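Local coordinates for protein myosin-I heavy chain (Dictyostelium discoideum, PDB 5EJR) that is an actin-based class VII myosin motor with ATPase activity, acting early in phagocytosis and in adhesion, seen here in its C-terminal MyTH4-FERM tail piece, at residues A[424-429]-A[435-440]; A[457-462]-A[485-490]. One frame throughout, in Å; residues are numbered along the deposited sequence.

Contact 1. Residues A[424-429]-A[435-440]; sequences LFNIQQ and KAWLAI
F425 and L438 form a hydrogen-bonded pair in the antiparallel beta hairpin 423-428/435-440, a hairpin of the PTB-like (PH-type) lobe of the FERM domain. Two backbone bonds tie this pair, the one from L438 N to F425 O measuring 2.8 Å. The tightly packed face carries F425, I427, A436 and L438, all buried. I427 CG1 sits between the backbone N and the carbonyl carbon (chi1 60°), which turns the CG2 branch onto L438 CB at 3.7 Å and lets CD1 meet the A436 methyl. The F425 ring reaches CD2 of L438 with its CD2 and, through CE2, CD1 of I440; S496 and I497 of the C-terminal helix 494-505 also touch it. The other face is looser and more open to solvent. There the exposed Q428 and K435 run side by side, the amide NE2 of Q428 lying 3.5 Å from K435 CG. L424 and W437 give this side its apolar patch, joined by A439, whose CB meets L424 CD2 at 3.7 Å. L424 CD1 stands over one face of the W437 indole in a CH-pi contact, 4.3 Å from the centroid of the six-membered ring and 19° off its normal.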
loop_
_atom_site.group_PDB
_atom_site.type_symbol
_atom_site.label_atom_id
_atom_site.label_comp_id
_atom_site.label_asym_id
_atom_site.label_seq_id
_atom_site.Cartn_x
_atom_site.Cartn_y
_atom_site.Cartn_z
ATOM N N LEU A 424 -4.302 0.753 -17.207
ATOM C CA LEU A 424 -4.381 2.211 -17.409
ATOM C C LEU A 424 -3.833 3.030 -16.261
ATOM O O LEU A 424 -4.030 2.689 -15.106
ATOM C CB LEU A 424 -5.832 2.659 -17.732
ATOM C CG LEU A 424 -6.588 1.889 -18.819
ATOM C CD1 LEU A 424 -8.072 2.272 -18.828
ATOM C CD2 LEU A 424 -6.007 2.126 -20.163
ATOM N N PHE A 425 -3.101 4.093 -16.586
ATOM C CA PHE A 425 -2.540 4.993 -15.577
ATOM C C PHE A 425 -2.908 6.422 -15.976
ATOM O O PHE A 425 -2.746 6.782 -17.136
ATOM C CB PHE A 425 -0.988 4.870 -15.534
ATOM C CG PHE A 425 -0.464 3.513 -15.123
ATOM C CD1 PHE A 425 -0.344 3.173 -13.780
ATOM C CD2 PHE A 425 -0.133 2.560 -16.081
ATOM C CE1 PHE A 425 0.114 1.909 -13.400
ATOM C CE2 PHE A 425 0.342 1.303 -15.703
ATOM C CZ PHE A 425 0.449 0.978 -14.366
ATOM N N ASN A 426 -3.385 7.241 -15.039
ATOM C CA ASN A 426 -3.677 8.657 -15.347
ATOM C C ASN A 426 -2.388 9.432 -15.528
ATOM O O ASN A 426 -1.528 9.390 -14.654
ATOM C CB ASN A 426 -4.528 9.317 -14.245
ATOM C CG ASN A 426 -5.869 8.667 -14.011
ATOM O OD1 ASN A 426 -6.275 8.427 -12.877
ATOM N ND2 ASN A 426 -6.575 8.343 -15.072
ATOM N N ILE A 427 -2.222 10.087 -16.682
ATOM C CA ILE A 427 -1.027 10.896 -16.960
ATOM C C ILE A 427 -1.401 12.330 -17.302
ATOM O O ILE A 427 -2.498 12.576 -17.813
ATOM C CB ILE A 427 -0.057 10.295 -18.022
ATOM C CG1 ILE A 427 -0.745 10.105 -19.395
ATOM C CG2 ILE A 427 0.622 9.018 -17.529
ATOM C CD1 ILE A 427 -0.191 10.946 -20.420
ATOM N N GLN A 428 -0.454 13.257 -17.071
ATOM C CA GLN A 428 -0.586 14.677 -17.401
ATOM C C GLN A 428 0.357 14.983 -18.561
ATOM O O GLN A 428 1.516 14.566 -18.551
ATOM C CB GLN A 428 -0.285 15.566 -16.182
ATOM C CG GLN A 428 -1.265 15.386 -15.024
ATOM C CD GLN A 428 -2.435 16.339 -15.074
ATOM O OE1 GLN A 428 -2.307 17.527 -15.409
ATOM N NE2 GLN A 428 -3.599 15.857 -14.665
ATOM N N GLN A 429 -0.164 15.674 -19.574
ATOM C CA GLN A 429 0.525 16.029 -20.810
ATOM C C GLN A 429 0.354 17.513 -21.145
ATOM O O GLN A 429 -0.658 18.114 -20.786
ATOM C CB GLN A 429 -0.104 15.232 -21.959
ATOM C CG GLN A 429 0.673 14.009 -22.397
ATOM C CD GLN A 429 0.143 13.508 -23.719
ATOM O OE1 GLN A 429 -1.072 13.537 -23.993
ATOM N NE2 GLN A 429 1.056 13.099 -24.596
ATOM N N LYS A 435 -5.073 15.810 -19.792
ATOM C CA LYS A 435 -5.303 14.731 -18.828
ATOM C C LYS A 435 -5.605 13.481 -19.690
ATOM O O LYS A 435 -6.672 13.409 -20.308
ATOM C CB LYS A 435 -6.475 15.088 -17.902
ATOM C CG LYS A 435 -6.330 14.586 -16.468
ATOM C CD LYS A 435 -7.047 15.505 -15.459
ATOM C CE LYS A 435 -8.496 15.145 -15.191
ATOM N NZ LYS A 435 -8.641 13.924 -14.348
ATOM N N ALA A 436 -4.607 12.570 -19.834
ATOM C CA ALA A 436 -4.731 11.379 -20.683
ATOM C C ALA A 436 -4.515 10.046 -19.928
ATOM O O ALA A 436 -4.244 10.053 -18.724
ATOM C CB ALA A 436 -3.767 11.494 -21.848
ATOM N N TRP A 437 -4.651 8.903 -20.644
ATOM C CA TRP A 437 -4.437 7.566 -20.088
ATOM C C TRP A 437 -3.235 6.913 -20.719
ATOM O O TRP A 437 -3.190 6.764 -21.943
ATOM C CB TRP A 437 -5.641 6.644 -20.344
ATOM C CG TRP A 437 -6.865 6.913 -19.529
ATOM C CD1 TRP A 437 -6.938 7.581 -18.343
ATOM C CD2 TRP A 437 -8.193 6.453 -19.814
ATOM N NE1 TRP A 437 -8.231 7.578 -17.877
ATOM C CE2 TRP A 437 -9.023 6.889 -18.759
ATOM C CE3 TRP A 437 -8.767 5.730 -20.877
ATOM C CZ2 TRP A 437 -10.403 6.633 -18.734
ATOM C CZ3 TRP A 437 -10.128 5.453 -20.841
ATOM C CH2 TRP A 437 -10.933 5.909 -19.786
ATOM N N LEU A 438 -2.272 6.486 -19.884
ATOM C CA LEU A 438 -1.131 5.716 -20.363
ATOM C C LEU A 438 -1.652 4.287 -20.340
ATOM O O LEU A 438 -2.114 3.838 -19.293
ATOM C CB LEU A 438 0.079 5.855 -19.411
ATOM C CG LEU A 438 1.264 4.945 -19.685
ATOM C CD1 LEU A 438 2.062 5.445 -20.864
ATOM C CD2 LEU A 438 2.157 4.836 -18.452
ATOM N N ALA A 439 -1.662 3.610 -21.490
ATOM C CA ALA A 439 -2.147 2.234 -21.558
ATOM C C ALA A 439 -0.985 1.291 -21.847
ATOM O O ALA A 439 -0.228 1.527 -22.790
ATOM C CB ALA A 439 -3.205 2.108 -22.649
ATOM N N ILE A 440 -0.825 0.236 -21.031
ATOM C CA ILE A 440 0.238 -0.758 -21.261
ATOM C C ILE A 440 -0.432 -2.092 -21.392
ATOM O O ILE A 440 -1.239 -2.456 -20.532
ATOM C CB ILE A 440 1.339 -0.747 -20.158
ATOM C CG1 ILE A 440 1.939 0.698 -19.996
ATOM C CG2 ILE A 440 2.450 -1.774 -20.470
ATOM C CD1 ILE A 440 2.864 0.903 -18.742
#

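Contact 2. Residues A[457-462]-A[485-490]; sequences NFWTFQ and IKQTFT
W459 meets both Q487 and F489 between the two sheets of the PTB-like (PH-type) lobe, where strands 455-460 and 486-490 face each other without pairing: the nearest CA atoms, those of W459 and Q487, are 10.1 Å apart. The aromatic contact joins the six-membered ring of W459 to F489. The two side chains come from opposite directions, with ring planes 66° apart and centroids separated by 5.8 Å, and W459 CZ3 approaches F489 CZ to 3.8 Å near the plane of the phenyl ring. The second kind of contact is between ring and aliphatic chain or amide. Q487 crosses the indole at about a right angle, its chain bent at chi2 (-78°) so that CG lies against the indole near NE1 and CZ2, and CD is 3.8 Å from W459 CZ2. V445 and I447 of strand 444-448 and I476 of strand 473-477 also touch the indole. With an alanine in place of W459, F489 and the methylene part of Q487 would probably lose their shared partner and a gap would open between the sheets. Contact across the pair is thus by van der Waals packing alone, consistent with shape and apolar surface, rather than polar pairing, holding the two sheets together here.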
loop_
_atom_site.group_PDB
_atom_site.type_symbol
_atom_site.label_atom_id
_atom_site.label_comp_id
_atom_site.label_asym_id
_atom_site.label_seq_id
_atom_site.Cartn_x
_atom_site.Cartn_y
_atom_site.Cartn_z
ATOM N N ASN A 457 -1.375 7.802 -29.460
ATOM C CA ASN A 457 -0.026 7.336 -29.703
ATOM C C ASN A 457 0.119 5.855 -29.419
ATOM O O ASN A 457 -0.582 5.333 -28.559
ATOM C CB ASN A 457 0.932 8.106 -28.826
ATOM C CG ASN A 457 1.268 9.462 -29.354
ATOM O OD1 ASN A 457 2.196 9.620 -30.155
ATOM N ND2 ASN A 457 0.523 10.469 -28.907
ATOM N N PHE A 458 1.036 5.187 -30.136
ATOM C CA PHE A 458 1.317 3.775 -29.921
ATOM C C PHE A 458 2.751 3.440 -30.238
ATOM O O PHE A 458 3.249 3.757 -31.323
ATOM C CB PHE A 458 0.349 2.853 -30.701
ATOM C CG PHE A 458 0.683 1.386 -30.534
ATOM C CD1 PHE A 458 0.467 0.740 -29.323
ATOM C CD2 PHE A 458 1.294 0.676 -31.562
ATOM C CE1 PHE A 458 0.821 -0.600 -29.155
ATOM C CE2 PHE A 458 1.613 -0.672 -31.406
ATOM C CZ PHE A 458 1.378 -1.300 -30.201
ATOM N N TRP A 459 3.397 2.741 -29.310
ATOM C CA TRP A 459 4.773 2.315 -29.444
ATOM C C TRP A 459 4.849 0.843 -29.048
ATOM O O TRP A 459 4.517 0.489 -27.912
ATOM C CB TRP A 459 5.677 3.148 -28.505
ATOM C CG TRP A 459 5.650 4.636 -28.727
ATOM C CD1 TRP A 459 6.418 5.342 -29.604
ATOM C CD2 TRP A 459 4.848 5.603 -28.026
ATOM N NE1 TRP A 459 6.155 6.692 -29.487
ATOM C CE2 TRP A 459 5.184 6.878 -28.538
ATOM C CE3 TRP A 459 3.907 5.522 -26.990
ATOM C CZ2 TRP A 459 4.601 8.057 -28.059
ATOM C CZ3 TRP A 459 3.324 6.692 -26.516
ATOM C CH2 TRP A 459 3.690 7.944 -27.033
ATOM N N THR A 460 5.294 -0.016 -29.974
ATOM C CA THR A 460 5.462 -1.441 -29.687
ATOM C C THR A 460 6.622 -1.608 -28.721
ATOM O O THR A 460 7.492 -0.734 -28.660
ATOM C CB THR A 460 5.747 -2.236 -30.975
ATOM O OG1 THR A 460 6.984 -1.799 -31.520
ATOM C CG2 THR A 460 4.649 -2.123 -32.002
ATOM N N PHE A 461 6.683 -2.736 -28.015
ATOM C CA PHE A 461 7.807 -3.006 -27.134
ATOM C C PHE A 461 9.129 -3.121 -27.901
ATOM O O PHE A 461 10.171 -2.702 -27.383
ATOM C CB PHE A 461 7.552 -4.251 -26.287
ATOM C CG PHE A 461 6.497 -4.048 -25.223
ATOM C CD1 PHE A 461 6.614 -3.019 -24.288
ATOM C CD2 PHE A 461 5.409 -4.906 -25.130
ATOM C CE1 PHE A 461 5.647 -2.846 -23.285
ATOM C CE2 PHE A 461 4.457 -4.741 -24.122
ATOM C CZ PHE A 461 4.581 -3.716 -23.206
ATOM N N GLN A 462 9.072 -3.650 -29.151
ATOM C CA GLN A 462 10.231 -3.836 -30.050
ATOM C C GLN A 462 10.902 -2.494 -30.330
ATOM O O GLN A 462 12.124 -2.412 -30.372
ATOM C CB GLN A 462 9.792 -4.478 -31.393
ATOM C CG GLN A 462 9.233 -5.913 -31.288
ATOM C CD GLN A 462 7.973 -6.024 -30.440
ATOM O OE1 GLN A 462 6.972 -5.325 -30.659
ATOM N NE2 GLN A 462 8.027 -6.853 -29.399
ATOM N N ILE A 485 14.699 9.127 -30.011
ATOM C CA ILE A 485 13.582 9.994 -29.562
ATOM C C ILE A 485 13.103 9.510 -28.186
ATOM O O ILE A 485 12.763 8.343 -28.002
ATOM C CB ILE A 485 12.410 10.238 -30.578
ATOM C CG1 ILE A 485 12.923 10.826 -31.917
ATOM C CG2 ILE A 485 11.328 11.182 -29.966
ATOM C CD1 ILE A 485 12.004 10.640 -33.086
ATOM N N LYS A 486 13.102 10.433 -27.225
ATOM C CA LYS A 486 12.730 10.271 -25.817
ATOM C C LYS A 486 11.271 10.724 -25.649
ATOM O O LYS A 486 10.950 11.848 -26.038
ATOM C CB LYS A 486 13.635 11.231 -25.031
ATOM C CG LYS A 486 13.931 10.888 -23.620
ATOM C CD LYS A 486 15.113 11.718 -23.212
ATOM C CE LYS A 486 15.197 11.776 -21.734
ATOM N NZ LYS A 486 16.375 12.518 -21.292
ATOM N N GLN A 487 10.395 9.864 -25.082
ATOM C CA GLN A 487 8.987 10.217 -24.837
ATOM C C GLN A 487 8.736 10.165 -23.348
ATOM O O GLN A 487 8.929 9.112 -22.736
ATOM C CB GLN A 487 8.000 9.285 -25.580
ATOM C CG GLN A 487 8.189 9.228 -27.099
ATOM C CD GLN A 487 7.624 10.425 -27.818
ATOM O OE1 GLN A 487 6.936 11.294 -27.239
ATOM N NE2 GLN A 487 7.882 10.473 -29.112
ATOM N N THR A 488 8.262 11.280 -22.783
ATOM C CA THR A 488 8.066 11.471 -21.347
ATOM C C THR A 488 6.606 11.744 -20.969
ATOM O O THR A 488 5.919 12.495 -21.659
ATOM C CB THR A 488 9.026 12.586 -20.881
ATOM O OG1 THR A 488 10.351 12.197 -21.241
ATOM C CG2 THR A 488 8.966 12.850 -19.384
ATOM N N PHE A 489 6.159 11.161 -19.838
ATOM C CA PHE A 489 4.784 11.293 -19.349
ATOM C C PHE A 489 4.793 11.632 -17.872
ATOM O O PHE A 489 5.539 11.024 -17.101
ATOM C CB PHE A 489 4.001 9.987 -19.590
ATOM C CG PHE A 489 4.321 9.270 -20.882
ATOM C CD1 PHE A 489 3.648 9.582 -22.055
ATOM C CD2 PHE A 489 5.302 8.284 -20.927
ATOM C CE1 PHE A 489 3.937 8.904 -23.247
ATOM C CE2 PHE A 489 5.597 7.614 -22.120
ATOM C CZ PHE A 489 4.903 7.918 -23.267
ATOM N N THR A 490 3.982 12.609 -17.476
ATOM C CA THR A 490 3.921 13.067 -16.085
ATOM C C THR A 490 3.018 12.173 -15.293
ATOM O O THR A 490 1.838 12.045 -15.624
ATOM C CB THR A 490 3.564 14.573 -16.032
ATOM O OG1 THR A 490 4.586 15.298 -16.726
ATOM C CG2 THR A 490 3.388 15.105 -14.610
#

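In the fold
Contact 1 and contact 2 both belong to the PTB-like lobe of the FERM domain, with centres about 12 Å apart. The hairpin of contact 1 lies at one end of the four-stranded sheet whose other outermost strand, 455-460, supplies W459 to contact 2; strand 486-490 belongs to the three-stranded sheet. The two contacts touch directly: Q428 N is 3.0 Å from T490 O, a probable hydrogen bond that brings the outer strands of the two sheets together. Beside it, I427 CG2 lies 4.1 Å from F489 CB; at the far end of the hairpin I440 CG2 packs on F461 CZ at 4.0 Å. I447 is shared, touching I427 and L438 as well as W459 and F489.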